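Local coordinates for protein trigger factor (Thermotoga maritima, PDB 2NSA) that probably keeps newly made proteins in an open state as a ribosome-associated chaperone and isomerises peptidyl-prolyl bonds, the C-terminal piece here being its chaperone domain, at residues A[3-9]-A[36-40]; A[29-34]-A[156-160]; A[54-58]-A[80-85]; A[107-113]-A[150-154]. One frame throughout, in Å; residues are numbered along the deposited sequence.

Interaction 1. Residues A[3-9]-A[36-40]; sequences FETLEQL and KLPEI
F3 and E4 run beside E39 and I40, with CA atoms 5.0 Å apart at E4 and I40, where the lead-in to helix 6-12 passes the 3-10 turn that follows helix 25-36. The ring of F3 is met at its edge by the bent aliphatic chain of K36, whose CD lies 3.7 Å from CE1 and close to the ring plane. CG of F3 is anti to its own carbonyl carbon (chi1 -55°), which lays the ring against helix 6-12, with CA of L9 over one face. Replacing F3 by an alanine would probably leave the methylenes of K36 without their aromatic partner and open a gap beside L9. The backbone N of F3 also approaches the carboxylate of E39 in a hydrogen bond, although the position of OE1 is not quite sure. I40 packs on backbone and side chain alike: its CG2 lies against the carbonyl of T5 (3.7 Å to O), and its CD1 meets CD1 of L6 at 3.9 Å. Farther along, CD1 of L9 reaches CD2 of L37 at 4.0 Å; branched leucines suit this inner side, which L101 and L159 close beyond L6. A capping box formed by T5 and Q8 starts the helix, and OE1 of Q8 accepts from both E4 N and T5 N. Polar groups thus order the chain entering the helix, while apolar packing fastens that helix to the turn.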
loop_
_atom_site.group_PDB
_atom_site.type_symbol
_atom_site.label_atom_id
_atom_site.label_comp_id
_atom_site.label_asym_id
_atom_site.label_seq_id
_atom_site.Cartn_x
_atom_site.Cartn_y
_atom_site.Cartn_z
ATOM N N PHE A 3 18.112 -1.154 3.976
ATOM C CA PHE A 3 18.292 0.202 3.470
ATOM C C PHE A 3 18.128 1.265 4.546
ATOM O O PHE A 3 17.353 1.101 5.488
ATOM C CB PHE A 3 17.305 0.482 2.336
ATOM C CG PHE A 3 17.366 -0.518 1.222
ATOM C CD1 PHE A 3 16.355 -1.460 1.061
ATOM C CD2 PHE A 3 18.439 -0.526 0.338
ATOM C CE1 PHE A 3 16.411 -2.398 0.033
ATOM C CE2 PHE A 3 18.505 -1.458 -0.693
ATOM C CZ PHE A 3 17.489 -2.397 -0.846
ATOM N N GLU A 4 18.863 2.360 4.392
ATOM C CA GLU A 4 18.811 3.466 5.337
ATOM C C GLU A 4 18.245 4.713 4.664
ATOM O O GLU A 4 17.643 5.561 5.320
ATOM C CB GLU A 4 20.214 3.756 5.879
ATOM C CG GLU A 4 20.275 4.865 6.921
ATOM C CD GLU A 4 21.671 5.062 7.482
ATOM O OE1 GLU A 4 22.186 4.132 8.141
ATOM O OE2 GLU A 4 22.257 6.144 7.263
ATOM N N THR A 5 18.435 4.818 3.351
ATOM C CA THR A 5 17.945 5.970 2.604
ATOM C C THR A 5 17.150 5.555 1.375
ATOM O O THR A 5 17.321 4.453 0.854
ATOM C CB THR A 5 19.102 6.860 2.128
ATOM O OG1 THR A 5 19.860 6.163 1.131
ATOM C CG2 THR A 5 20.010 7.217 3.292
ATOM N N LEU A 6 16.287 6.453 0.914
ATOM C CA LEU A 6 15.466 6.192 -0.260
ATOM C C LEU A 6 16.370 5.983 -1.469
ATOM O O LEU A 6 16.082 5.163 -2.339
ATOM C CB LEU A 6 14.526 7.372 -0.520
ATOM C CG LEU A 6 13.564 7.237 -1.704
ATOM C CD1 LEU A 6 12.645 6.040 -1.483
ATOM C CD2 LEU A 6 12.752 8.514 -1.851
ATOM N N GLU A 7 17.469 6.729 -1.514
ATOM C CA GLU A 7 18.414 6.617 -2.619
ATOM C C GLU A 7 19.022 5.222 -2.714
ATOM O O GLU A 7 19.214 4.696 -3.809
ATOM C CB GLU A 7 19.525 7.658 -2.476
ATOM C CG GLU A 7 19.188 9.003 -3.091
ATOM C CD GLU A 7 18.827 8.887 -4.563
ATOM O OE1 GLU A 7 19.486 8.100 -5.280
ATOM O OE2 GLU A 7 17.890 9.587 -5.005
ATOM N N GLN A 8 19.334 4.624 -1.568
ATOM C CA GLN A 8 19.909 3.285 -1.556
ATOM C C GLN A 8 18.873 2.288 -2.053
ATOM O O GLN A 8 19.199 1.340 -2.763
ATOM C CB GLN A 8 20.345 2.897 -0.145
ATOM C CG GLN A 8 21.458 3.755 0.423
ATOM C CD GLN A 8 21.812 3.370 1.847
ATOM O OE1 GLN A 8 20.962 3.395 2.737
ATOM N NE2 GLN A 8 23.072 3.013 2.069
ATOM N N LEU A 9 17.620 2.514 -1.677
ATOM C CA LEU A 9 16.531 1.637 -2.081
ATOM C C LEU A 9 16.366 1.684 -3.597
ATOM O O LEU A 9 16.331 0.649 -4.257
ATOM C CB LEU A 9 15.233 2.066 -1.386
ATOM C CG LEU A 9 14.014 1.139 -1.473
ATOM C CD1 LEU A 9 13.002 1.512 -0.394
ATOM C CD2 LEU A 9 13.390 1.222 -2.846
ATOM N N LYS A 36 10.058 -2.854 0.452
ATOM C CA LYS A 36 11.273 -2.294 1.032
ATOM C C LYS A 36 11.109 -0.934 1.702
ATOM O O LYS A 36 11.900 -0.572 2.572
ATOM C CB LYS A 36 12.363 -2.206 -0.040
ATOM C CG LYS A 36 12.817 -3.556 -0.574
ATOM C CD LYS A 36 13.380 -4.429 0.539
ATOM C CE LYS A 36 13.909 -5.748 -0.007
ATOM N NZ LYS A 36 14.462 -6.617 1.065
ATOM N N LEU A 37 10.081 -0.189 1.311
ATOM C CA LEU A 37 9.851 1.136 1.880
ATOM C C LEU A 37 9.883 1.232 3.411
ATOM O O LEU A 37 10.450 2.172 3.957
ATOM C CB LEU A 37 8.533 1.720 1.348
ATOM C CG LEU A 37 8.594 2.314 -0.066
ATOM C CD1 LEU A 37 7.204 2.761 -0.511
ATOM C CD2 LEU A 37 9.559 3.500 -0.076
ATOM N N PRO A 38 9.290 0.261 4.127
ATOM C CA PRO A 38 9.302 0.330 5.595
ATOM C C PRO A 38 10.697 0.433 6.217
ATOM O O PRO A 38 10.851 0.926 7.333
ATOM C CB PRO A 38 8.599 -0.965 6.012
ATOM C CG PRO A 38 7.693 -1.252 4.871
ATOM C CD PRO A 38 8.548 -0.924 3.665
ATOM N N GLU A 39 11.706 -0.031 5.490
ATOM C CA GLU A 39 13.079 -0.020 5.987
ATOM C C GLU A 39 13.733 1.348 6.157
ATOM O O GLU A 39 14.701 1.478 6.906
ATOM C CB GLU A 39 13.953 -0.883 5.077
ATOM C CG GLU A 39 13.711 -2.375 5.229
ATOM C CD GLU A 39 14.468 -3.199 4.202
ATOM O OE1 GLU A 39 15.574 -2.779 3.799
ATOM O OE2 GLU A 39 13.959 -4.272 3.808
ATOM N N ILE A 40 13.206 2.366 5.486
ATOM C CA ILE A 40 13.800 3.696 5.564
ATOM C C ILE A 40 13.123 4.675 6.512
ATOM O O ILE A 40 13.322 5.888 6.408
ATOM C CB ILE A 40 13.878 4.339 4.168
ATOM C CG1 ILE A 40 12.471 4.586 3.617
ATOM C CG2 ILE A 40 14.650 3.419 3.230
ATOM C CD1 ILE A 40 12.454 5.387 2.327
#

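Interaction 2. Residues A[29-34]-A[156-160]; sequences MREQLL and LDLLL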
loop_
_atom_site.group_PDB
_atom_site.type_symbol
_atom_site.label_atom_id
_atom_site.label_comp_id
_atom_site.label_asym_id
_atom_site.label_seq_id
_atom_site.Cartn_x
_atom_site.Cartn_y
_atom_site.Cartn_z
HETATM N N MSE A 29 7.479 -3.931 -10.033
HETATM C CA MSE A 29 8.261 -2.889 -9.372
HETATM C C MSE A 29 7.554 -2.311 -8.147
HETATM O O MSE A 29 8.181 -2.101 -7.109
HETATM C CB MSE A 29 8.586 -1.763 -10.357
HETATM C CG MSE A 29 9.590 -2.134 -11.442
HETATM SE SE MSE A 29 11.399 -2.395 -10.787
HETATM C CE MSE A 29 12.077 -0.605 -11.058
ATOM N N ARG A 30 6.255 -2.050 -8.265
ATOM C CA ARG A 30 5.503 -1.504 -7.140
ATOM C C ARG A 30 5.589 -2.442 -5.947
ATOM O O ARG A 30 5.782 -2.004 -4.814
ATOM C CB ARG A 30 4.034 -1.297 -7.517
ATOM C CG ARG A 30 3.791 -0.128 -8.445
ATOM C CD ARG A 30 2.368 -0.134 -8.963
ATOM N NE ARG A 30 2.260 0.607 -10.216
ATOM C CZ ARG A 30 1.264 0.468 -11.085
ATOM N NH1 ARG A 30 0.278 -0.387 -10.838
ATOM N NH2 ARG A 30 1.263 1.168 -12.212
ATOM N N GLU A 31 5.451 -3.736 -6.211
ATOM C CA GLU A 31 5.500 -4.742 -5.160
ATOM C C GLU A 31 6.805 -4.694 -4.364
ATOM O O GLU A 31 6.781 -4.599 -3.137
ATOM C CB GLU A 31 5.308 -6.135 -5.765
ATOM C CG GLU A 31 4.997 -7.223 -4.754
ATOM C CD GLU A 31 4.766 -8.575 -5.405
ATOM O OE1 GLU A 31 3.977 -8.643 -6.373
ATOM O OE2 GLU A 31 5.365 -9.573 -4.946
ATOM N N GLN A 32 7.943 -4.756 -5.049
ATOM C CA GLN A 32 9.227 -4.725 -4.355
ATOM C C GLN A 32 9.462 -3.374 -3.690
ATOM O O GLN A 32 10.064 -3.296 -2.618
ATOM C CB GLN A 32 10.375 -5.042 -5.321
ATOM C CG GLN A 32 11.739 -5.123 -4.641
ATOM C CD GLN A 32 12.808 -5.749 -5.521
ATOM O OE1 GLN A 32 13.086 -5.270 -6.621
ATOM N NE2 GLN A 32 13.415 -6.829 -5.035
ATOM N N LEU A 33 8.989 -2.310 -4.330
ATOM C CA LEU A 33 9.146 -0.972 -3.778
ATOM C C LEU A 33 8.403 -0.885 -2.449
ATOM O O LEU A 33 8.958 -0.442 -1.443
ATOM C CB LEU A 33 8.598 0.071 -4.755
ATOM C CG LEU A 33 8.668 1.531 -4.303
ATOM C CD1 LEU A 33 10.095 1.896 -3.932
ATOM C CD2 LEU A 33 8.150 2.420 -5.423
ATOM N N LEU A 34 7.148 -1.327 -2.447
ATOM C CA LEU A 34 6.328 -1.304 -1.240
ATOM C C LEU A 34 6.912 -2.173 -0.134
ATOM O O LEU A 34 6.851 -1.825 1.044
ATOM C CB LEU A 34 4.907 -1.787 -1.549
ATOM C CG LEU A 34 3.981 -0.843 -2.310
ATOM C CD1 LEU A 34 2.670 -1.554 -2.609
ATOM C CD2 LEU A 34 3.737 0.417 -1.488
ATOM N N LEU A 156 4.037 5.903 -5.777
ATOM C CA LEU A 156 4.809 4.733 -6.189
ATOM C C LEU A 156 5.255 4.838 -7.649
ATOM O O LEU A 156 6.415 4.562 -7.966
ATOM C CB LEU A 156 3.993 3.454 -5.994
ATOM C CG LEU A 156 3.632 3.162 -4.535
ATOM C CD1 LEU A 156 2.690 1.967 -4.512
ATOM C CD2 LEU A 156 4.880 2.892 -3.705
ATOM N N ASP A 157 4.345 5.242 -8.532
ATOM C CA ASP A 157 4.682 5.368 -9.952
ATOM C C ASP A 157 5.803 6.382 -10.165
ATOM O O ASP A 157 6.726 6.140 -10.944
ATOM C CB ASP A 157 3.451 5.760 -10.766
ATOM C CG ASP A 157 2.481 4.599 -10.959
ATOM O OD1 ASP A 157 2.817 3.469 -10.558
ATOM O OD2 ASP A 157 1.390 4.820 -11.518
ATOM N N LEU A 158 5.724 7.517 -9.477
ATOM C CA LEU A 158 6.762 8.539 -9.607
ATOM C C LEU A 158 8.119 8.005 -9.161
ATOM O O LEU A 158 9.137 8.252 -9.814
ATOM C CB LEU A 158 6.402 9.779 -8.784
ATOM C CG LEU A 158 5.337 10.704 -9.371
ATOM C CD1 LEU A 158 4.885 11.704 -8.312
ATOM C CD2 LEU A 158 5.907 11.434 -10.587
ATOM N N LEU A 159 8.152 7.284 -8.046
ATOM C CA LEU A 159 9.418 6.741 -7.577
ATOM C C LEU A 159 9.993 5.756 -8.589
ATOM O O LEU A 159 11.180 5.811 -8.908
ATOM C CB LEU A 159 9.248 6.052 -6.218
ATOM C CG LEU A 159 8.879 6.960 -5.044
ATOM C CD1 LEU A 159 8.652 6.100 -3.805
ATOM C CD2 LEU A 159 9.980 7.986 -4.791
ATOM N N LEU A 160 9.155 4.860 -9.101
ATOM C CA LEU A 160 9.627 3.879 -10.073
ATOM C C LEU A 160 10.174 4.551 -11.324
ATOM O O LEU A 160 11.159 4.090 -11.906
ATOM C CB LEU A 160 8.499 2.928 -10.461
ATOM C CG LEU A 160 7.951 2.038 -9.348
ATOM C CD1 LEU A 160 6.820 1.198 -9.905
ATOM C CD2 LEU A 160 9.063 1.152 -8.789
#
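Extended from CG to NE, the side chain of R30 reaches D157, whose CG, anti to the carbonyl carbon (chi1 -75°), turns the carboxylate toward helix 25-36. NE of R30 lies 2.9 Å from OD1 of D157, a salt bridge whose hydrogen bond is weak because it is bent, and the guanidinium and carboxylate planes stand 40° apart. An arginine suits this place because its methylenes serve the apolar interface before the charge begins: CG of R30 packs against CD1 of L160 at 3.6 Å. L160 is wedged between turns of helix 25-36. Its CD2 comes within 3.3 Å of CB of M29, a selenomethionine, which is tighter than usual carbon contact, and also touches CD2 of L33 at 3.7 Å. That same methyl of L33 meets CD2 of L156 at 3.7 Å and CB of L159 at 3.9 Å, filling the middle of the interface. Nearer the end of the 29-34 segment, L34 and L156 meet at about a right angle, CD2 to CD2 at 3.5 Å. The two short segments run nearly perpendicular, at 97°, with axes 10.1 Å apart, so leucine branches mesh over a compact patch. Around it, helix 77-105 supplies I98 against L34 and L101 against L159, while L9 and L6 of helix 6-12 pack on L33 and L159, completing an all-helical core.

Interaction 3. Residues A[54-58]-A[80-85]; sequences VNEAI and FREELK
V54 packs its two methyls on separate parts of helix 77-105: CG2 rests 3.6 Å from CA of K85, and CG1 touches CD2 of L84 and the aliphatic part of R81. Beta-branching lets one valine serve both places. One residue on, N55 turns its amide oxygen to R81, and OD1 accepts from NH1 at 2.7 Å. The donor stands nearly in line with the carbonyl bond (161°), yet OD1 lies 28° out of the guanidinium plane, and a water held by NH2 also gives OD1 a weak bond. A57, with only a methyl, leaves room for CD2 of L84 at 3.8 Å. I58 closes the segment: its CD1 sits over one face of the R81 guanidinium, 3.4 Å from NH1, while its CG1 meets CD2 of L84 at 3.9 Å and CE2 of F80 at 4.0 Å. With chi1 -77° and the chain extended from CG to NE, R81 reaches across to both N55 and I58, and its NE makes a salt bridge with E77. A leucine in its place would probably leave OD1 of N55 without its charged donor and E77 without its salt-bridge partner. Y67 of helix 67-72 lies against I58 and F80. The contact therefore grades from an apolar seam of V54, A57, I58 and L84 to a polar edge, where one guanidinium serves as hydrogen-bond donor, ion-pair partner and flat packing surface for an isoleucine.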
loop_
_atom_site.group_PDB
_atom_site.type_symbol
_atom_site.label_atom_id
_atom_site.label_comp_id
_atom_site.label_asym_id
_atom_site.label_seq_id
_atom_site.Cartn_x
_atom_site.Cartn_y
_atom_site.Cartn_z
ATOM N N VAL A 54 -3.383 -5.959 16.261
ATOM C CA VAL A 54 -3.358 -7.368 15.885
ATOM C C VAL A 54 -4.719 -7.985 16.233
ATOM O O VAL A 54 -5.292 -8.729 15.436
ATOM C CB VAL A 54 -2.210 -8.113 16.615
ATOM C CG1 VAL A 54 -2.361 -9.629 16.450
ATOM C CG2 VAL A 54 -0.870 -7.663 16.050
ATOM N N ASN A 55 -5.257 -7.666 17.408
ATOM C CA ASN A 55 -6.559 -8.217 17.795
ATOM C C ASN A 55 -7.662 -7.798 16.843
ATOM O O ASN A 55 -8.511 -8.606 16.468
ATOM C CB ASN A 55 -6.985 -7.768 19.190
ATOM C CG ASN A 55 -6.049 -8.231 20.259
ATOM O OD1 ASN A 55 -5.497 -9.329 20.184
ATOM N ND2 ASN A 55 -5.873 -7.405 21.283
ATOM N N GLU A 56 -7.660 -6.527 16.466
ATOM C CA GLU A 56 -8.683 -6.014 15.571
ATOM C C GLU A 56 -8.618 -6.662 14.195
ATOM O O GLU A 56 -9.656 -6.918 13.577
ATOM C CB GLU A 56 -8.565 -4.492 15.500
ATOM C CG GLU A 56 -8.657 -3.873 16.894
ATOM C CD GLU A 56 -8.496 -2.364 16.906
ATOM O OE1 GLU A 56 -7.567 -1.855 16.248
ATOM O OE2 GLU A 56 -9.295 -1.693 17.594
ATOM N N ALA A 57 -7.404 -6.955 13.729
ATOM C CA ALA A 57 -7.212 -7.601 12.431
ATOM C C ALA A 57 -7.748 -9.027 12.505
ATOM O O ALA A 57 -8.391 -9.514 11.572
ATOM C CB ALA A 57 -5.735 -7.623 12.066
ATOM N N ILE A 58 -7.479 -9.687 13.628
ATOM C CA ILE A 58 -7.940 -11.053 13.830
ATOM C C ILE A 58 -9.460 -11.080 13.963
ATOM O O ILE A 58 -10.116 -11.967 13.419
ATOM C CB ILE A 58 -7.278 -11.677 15.071
ATOM C CG1 ILE A 58 -5.825 -12.026 14.744
ATOM C CG2 ILE A 58 -8.054 -12.916 15.519
ATOM C CD1 ILE A 58 -5.004 -12.499 15.937
ATOM N N PHE A 80 1.397 -16.716 14.621
ATOM C CA PHE A 80 0.615 -15.914 13.686
ATOM C C PHE A 80 0.503 -14.473 14.178
ATOM O O PHE A 80 0.648 -13.530 13.398
ATOM C CB PHE A 80 -0.783 -16.504 13.499
ATOM C CG PHE A 80 -1.671 -15.669 12.621
ATOM C CD1 PHE A 80 -1.304 -15.390 11.305
ATOM C CD2 PHE A 80 -2.858 -15.137 13.110
ATOM C CE1 PHE A 80 -2.112 -14.588 10.488
ATOM C CE2 PHE A 80 -3.672 -14.336 12.301
ATOM C CZ PHE A 80 -3.296 -14.063 10.988
ATOM N N ARG A 81 0.244 -14.300 15.472
ATOM C CA ARG A 81 0.137 -12.951 16.023
ATOM C C ARG A 81 1.464 -12.213 15.866
ATOM O O ARG A 81 1.483 -11.028 15.520
ATOM C CB ARG A 81 -0.268 -12.995 17.498
ATOM C CG ARG A 81 -1.748 -13.272 17.727
ATOM C CD ARG A 81 -2.084 -13.306 19.221
ATOM N NE ARG A 81 -3.474 -13.675 19.464
ATOM C CZ ARG A 81 -4.503 -12.831 19.425
ATOM N NH1 ARG A 81 -4.310 -11.545 19.156
ATOM N NH2 ARG A 81 -5.734 -13.280 19.641
ATOM N N GLU A 82 2.570 -12.915 16.102
ATOM C CA GLU A 82 3.895 -12.303 15.970
ATOM C C GLU A 82 4.118 -11.821 14.538
ATOM O O GLU A 82 4.642 -10.722 14.316
ATOM C CB GLU A 82 4.996 -13.303 16.360
ATOM C CG GLU A 82 5.201 -13.479 17.871
ATOM C CD GLU A 82 5.962 -14.754 18.239
ATOM O OE1 GLU A 82 6.912 -15.129 17.516
ATOM O OE2 GLU A 82 5.616 -15.379 19.266
ATOM N N GLU A 83 3.733 -12.641 13.566
ATOM C CA GLU A 83 3.902 -12.269 12.165
ATOM C C GLU A 83 3.007 -11.097 11.797
ATOM O O GLU A 83 3.438 -10.152 11.129
ATOM C CB GLU A 83 3.582 -13.440 11.237
ATOM C CG GLU A 83 3.606 -13.033 9.771
ATOM C CD GLU A 83 3.743 -14.205 8.831
ATOM O OE1 GLU A 83 4.602 -15.078 9.087
ATOM O OE2 GLU A 83 3.001 -14.245 7.828
ATOM N N LEU A 84 1.755 -11.171 12.230
ATOM C CA LEU A 84 0.790 -10.125 11.941
ATOM C C LEU A 84 1.227 -8.802 12.558
ATOM O O LEU A 84 1.011 -7.734 11.973
ATOM C CB LEU A 84 -0.591 -10.528 12.464
ATOM C CG LEU A 84 -1.785 -9.641 12.111
ATOM C CD1 LEU A 84 -1.814 -9.369 10.615
ATOM C CD2 LEU A 84 -3.072 -10.327 12.560
ATOM N N LYS A 85 1.852 -8.862 13.730
ATOM C CA LYS A 85 2.303 -7.637 14.381
ATOM C C LYS A 85 3.369 -6.962 13.529
ATOM O O LYS A 85 3.356 -5.742 13.348
ATOM C CB LYS A 85 2.875 -7.925 15.772
ATOM C CG LYS A 85 3.264 -6.653 16.526
ATOM C CD LYS A 85 3.960 -6.946 17.852
ATOM C CE LYS A 85 3.045 -7.662 18.838
ATOM N NZ LYS A 85 3.770 -7.880 20.128
HETATM O O HOH W 1 -8.027 -11.273 19.008
#

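Interaction 4. Residues A[107-113]-A[150-154]; sequences ISVNDEE and ILKRK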
loop_
_atom_site.group_PDB
_atom_site.type_symbol
_atom_site.label_atom_id
_atom_site.label_comp_id
_atom_site.label_asym_id
_atom_site.label_seq_id
_atom_site.Cartn_x
_atom_site.Cartn_y
_atom_site.Cartn_z
ATOM N N ILE A 107 2.482 16.181 -4.267
ATOM C CA ILE A 107 1.434 15.367 -4.868
ATOM C C ILE A 107 0.170 15.407 -4.011
ATOM O O ILE A 107 0.243 15.351 -2.779
ATOM C CB ILE A 107 1.898 13.900 -5.011
ATOM C CG1 ILE A 107 3.213 13.846 -5.795
ATOM C CG2 ILE A 107 0.816 13.069 -5.706
ATOM C CD1 ILE A 107 3.147 14.540 -7.149
ATOM N N SER A 108 -0.982 15.502 -4.671
ATOM C CA SER A 108 -2.271 15.556 -3.986
ATOM C C SER A 108 -3.338 14.896 -4.860
ATOM O O SER A 108 -3.032 14.388 -5.935
ATOM C CB SER A 108 -2.647 17.014 -3.714
ATOM O OG SER A 108 -3.753 17.109 -2.835
ATOM N N VAL A 109 -4.584 14.896 -4.395
ATOM C CA VAL A 109 -5.686 14.311 -5.156
ATOM C C VAL A 109 -6.874 15.271 -5.168
ATOM O O VAL A 109 -7.267 15.781 -4.121
ATOM C CB VAL A 109 -6.155 12.964 -4.544
ATOM C CG1 VAL A 109 -7.296 12.381 -5.372
ATOM C CG2 VAL A 109 -4.995 11.979 -4.489
ATOM N N ASN A 110 -7.443 15.531 -6.342
ATOM C CA ASN A 110 -8.597 16.429 -6.413
ATOM C C ASN A 110 -9.896 15.666 -6.679
ATOM O O ASN A 110 -9.883 14.451 -6.871
ATOM C CB ASN A 110 -8.383 17.515 -7.482
ATOM C CG ASN A 110 -8.101 16.943 -8.857
ATOM O OD1 ASN A 110 -8.789 16.038 -9.316
ATOM N ND2 ASN A 110 -7.090 17.483 -9.526
ATOM N N ASP A 111 -11.020 16.381 -6.683
ATOM C CA ASP A 111 -12.323 15.757 -6.902
ATOM C C ASP A 111 -12.448 15.156 -8.289
ATOM O O ASP A 111 -13.132 14.152 -8.486
ATOM C CB ASP A 111 -13.447 16.774 -6.686
ATOM C CG ASP A 111 -13.495 17.286 -5.267
ATOM O OD1 ASP A 111 -13.338 16.463 -4.341
ATOM O OD2 ASP A 111 -13.701 18.505 -5.077
ATOM N N GLU A 112 -11.783 15.781 -9.249
ATOM C CA GLU A 112 -11.807 15.315 -10.622
ATOM C C GLU A 112 -11.199 13.913 -10.662
ATOM O O GLU A 112 -11.721 13.009 -11.319
ATOM C CB GLU A 112 -11.003 16.279 -11.493
ATOM C CG GLU A 112 -11.316 16.211 -12.970
ATOM C CD GLU A 112 -10.921 14.892 -13.584
ATOM O OE1 GLU A 112 -9.715 14.558 -13.545
ATOM O OE2 GLU A 112 -11.816 14.188 -14.105
ATOM N N GLU A 113 -10.098 13.733 -9.941
ATOM C CA GLU A 113 -9.428 12.441 -9.899
ATOM C C GLU A 113 -10.262 11.414 -9.147
ATOM O O GLU A 113 -10.305 10.249 -9.530
ATOM C CB GLU A 113 -8.055 12.584 -9.244
ATOM C CG GLU A 113 -7.085 13.403 -10.067
ATOM C CD GLU A 113 -5.761 13.585 -9.378
ATOM O OE1 GLU A 113 -5.721 14.299 -8.356
ATOM O OE2 GLU A 113 -4.758 13.008 -9.854
ATOM N N ILE A 150 -5.431 6.514 -4.640
ATOM C CA ILE A 150 -4.929 7.290 -5.770
ATOM C C ILE A 150 -3.578 7.928 -5.456
ATOM O O ILE A 150 -2.645 7.852 -6.262
ATOM C CB ILE A 150 -5.921 8.397 -6.175
ATOM C CG1 ILE A 150 -7.247 7.766 -6.624
ATOM C CG2 ILE A 150 -5.316 9.242 -7.295
ATOM C CD1 ILE A 150 -8.368 8.781 -6.807
ATOM N N LEU A 151 -3.472 8.544 -4.280
ATOM C CA LEU A 151 -2.239 9.205 -3.858
ATOM C C LEU A 151 -1.067 8.231 -3.809
ATOM O O LEU A 151 0.017 8.520 -4.318
ATOM C CB LEU A 151 -2.429 9.840 -2.475
ATOM C CG LEU A 151 -1.275 10.691 -1.955
ATOM C CD1 LEU A 151 -1.283 12.032 -2.703
ATOM C CD2 LEU A 151 -1.442 10.944 -0.466
ATOM N N LYS A 152 -1.292 7.084 -3.177
ATOM C CA LYS A 152 -0.277 6.051 -3.043
ATOM C C LYS A 152 0.188 5.565 -4.409
ATOM O O LYS A 152 1.390 5.412 -4.637
ATOM C CB LYS A 152 -0.852 4.893 -2.227
ATOM C CG LYS A 152 0.045 3.689 -2.094
ATOM C CD LYS A 152 -0.608 2.687 -1.152
ATOM C CE LYS A 152 0.256 1.478 -0.919
ATOM N NZ LYS A 152 -0.489 0.471 -0.108
ATOM N N ARG A 153 -0.752 5.336 -5.321
ATOM C CA ARG A 153 -0.385 4.879 -6.658
ATOM C C ARG A 153 0.477 5.915 -7.369
ATOM O O ARG A 153 1.458 5.565 -8.026
ATOM C CB ARG A 153 -1.629 4.581 -7.508
ATOM C CG ARG A 153 -1.296 4.099 -8.920
ATOM C CD ARG A 153 -0.368 2.881 -8.904
ATOM N NE ARG A 153 -1.037 1.647 -8.498
ATOM C CZ ARG A 153 -1.948 1.008 -9.228
ATOM N NH1 ARG A 153 -2.310 1.483 -10.413
ATOM N NH2 ARG A 153 -2.488 -0.119 -8.777
ATOM N N LYS A 154 0.128 7.188 -7.230
ATOM C CA LYS A 154 0.902 8.233 -7.884
ATOM C C LYS A 154 2.309 8.330 -7.306
ATOM O O LYS A 154 3.279 8.481 -8.045
ATOM C CB LYS A 154 0.163 9.571 -7.780
ATOM C CG LYS A 154 -1.110 9.563 -8.615
ATOM C CD LYS A 154 -2.122 10.604 -8.188
ATOM C CE LYS A 154 -1.597 11.998 -8.383
ATOM N NZ LYS A 154 -2.686 13.000 -8.223
#
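K154 carries the polar centre of this contact, its NZ giving hydrogen bonds to S108 O at 2.7 Å and to OE2 of E113 at 2.6 Å, the second being part of a salt bridge. The carbonyl of S108 points almost straight at the ammonium group (171°), whereas E113 offers the syn lone pair of OE2. A bend at chi3 (64°) of K154 turns NZ toward both acceptors, a reach that suits a lysine, which can thread a long apolar chain along the interface before placing its charge. E113 comes from the opposite direction, and its other oxygen is occupied as well: OE1 accepts from N110 N at 2.9 Å through its anti lone pair. In return, OD1 of N110 accepts from E113 N at 2.7 Å. The carboxylate is thus held from two directions, and the nearby ammonium probably favours its charged form. Packing flanks these bonds. CG2 of I107 rests on CE of K154 and on CD1 of L151, the latter at 3.8 Å. V109 points its methyls at helix 140-160, where CG2 meets CG2 of I150 at 3.9 Å and also approaches CB of L151. CD1 of I150 lies against the carbonyl of E113, and L114 packs on both V109 and I150. The reciprocal bonds of N110 and E113 make a capping box, the classic N-terminal start of a helix, here opening helix 111-125 and tying it through K154 to helix 140-160 in the all-helical C-terminal domain.

In the fold
Interactions 1 and 2 touch to form a continuous leucine-rich core, with centres about 12 Å apart: CD2 of L9 meets CD1 of L33 at 3.5 Å, and L37 and L6 pack on L156 and L159, respectively. Interaction 4 shares helix 140-160 with interaction 2, centres about 16 Å apart; CD1 of L158 touches CD1 of I107 at 3.5 Å. Interaction 3 stands apart, its centre about 26 Å from that of interaction 2 and about 30 Å from that of interaction 4, on the opposite side of the chain's centre from both. A sulfate, probably from the crystallisation liquor, pairs with R153 close to I150. All four build the C-terminal chaperone domain; the isomerase domain is absent.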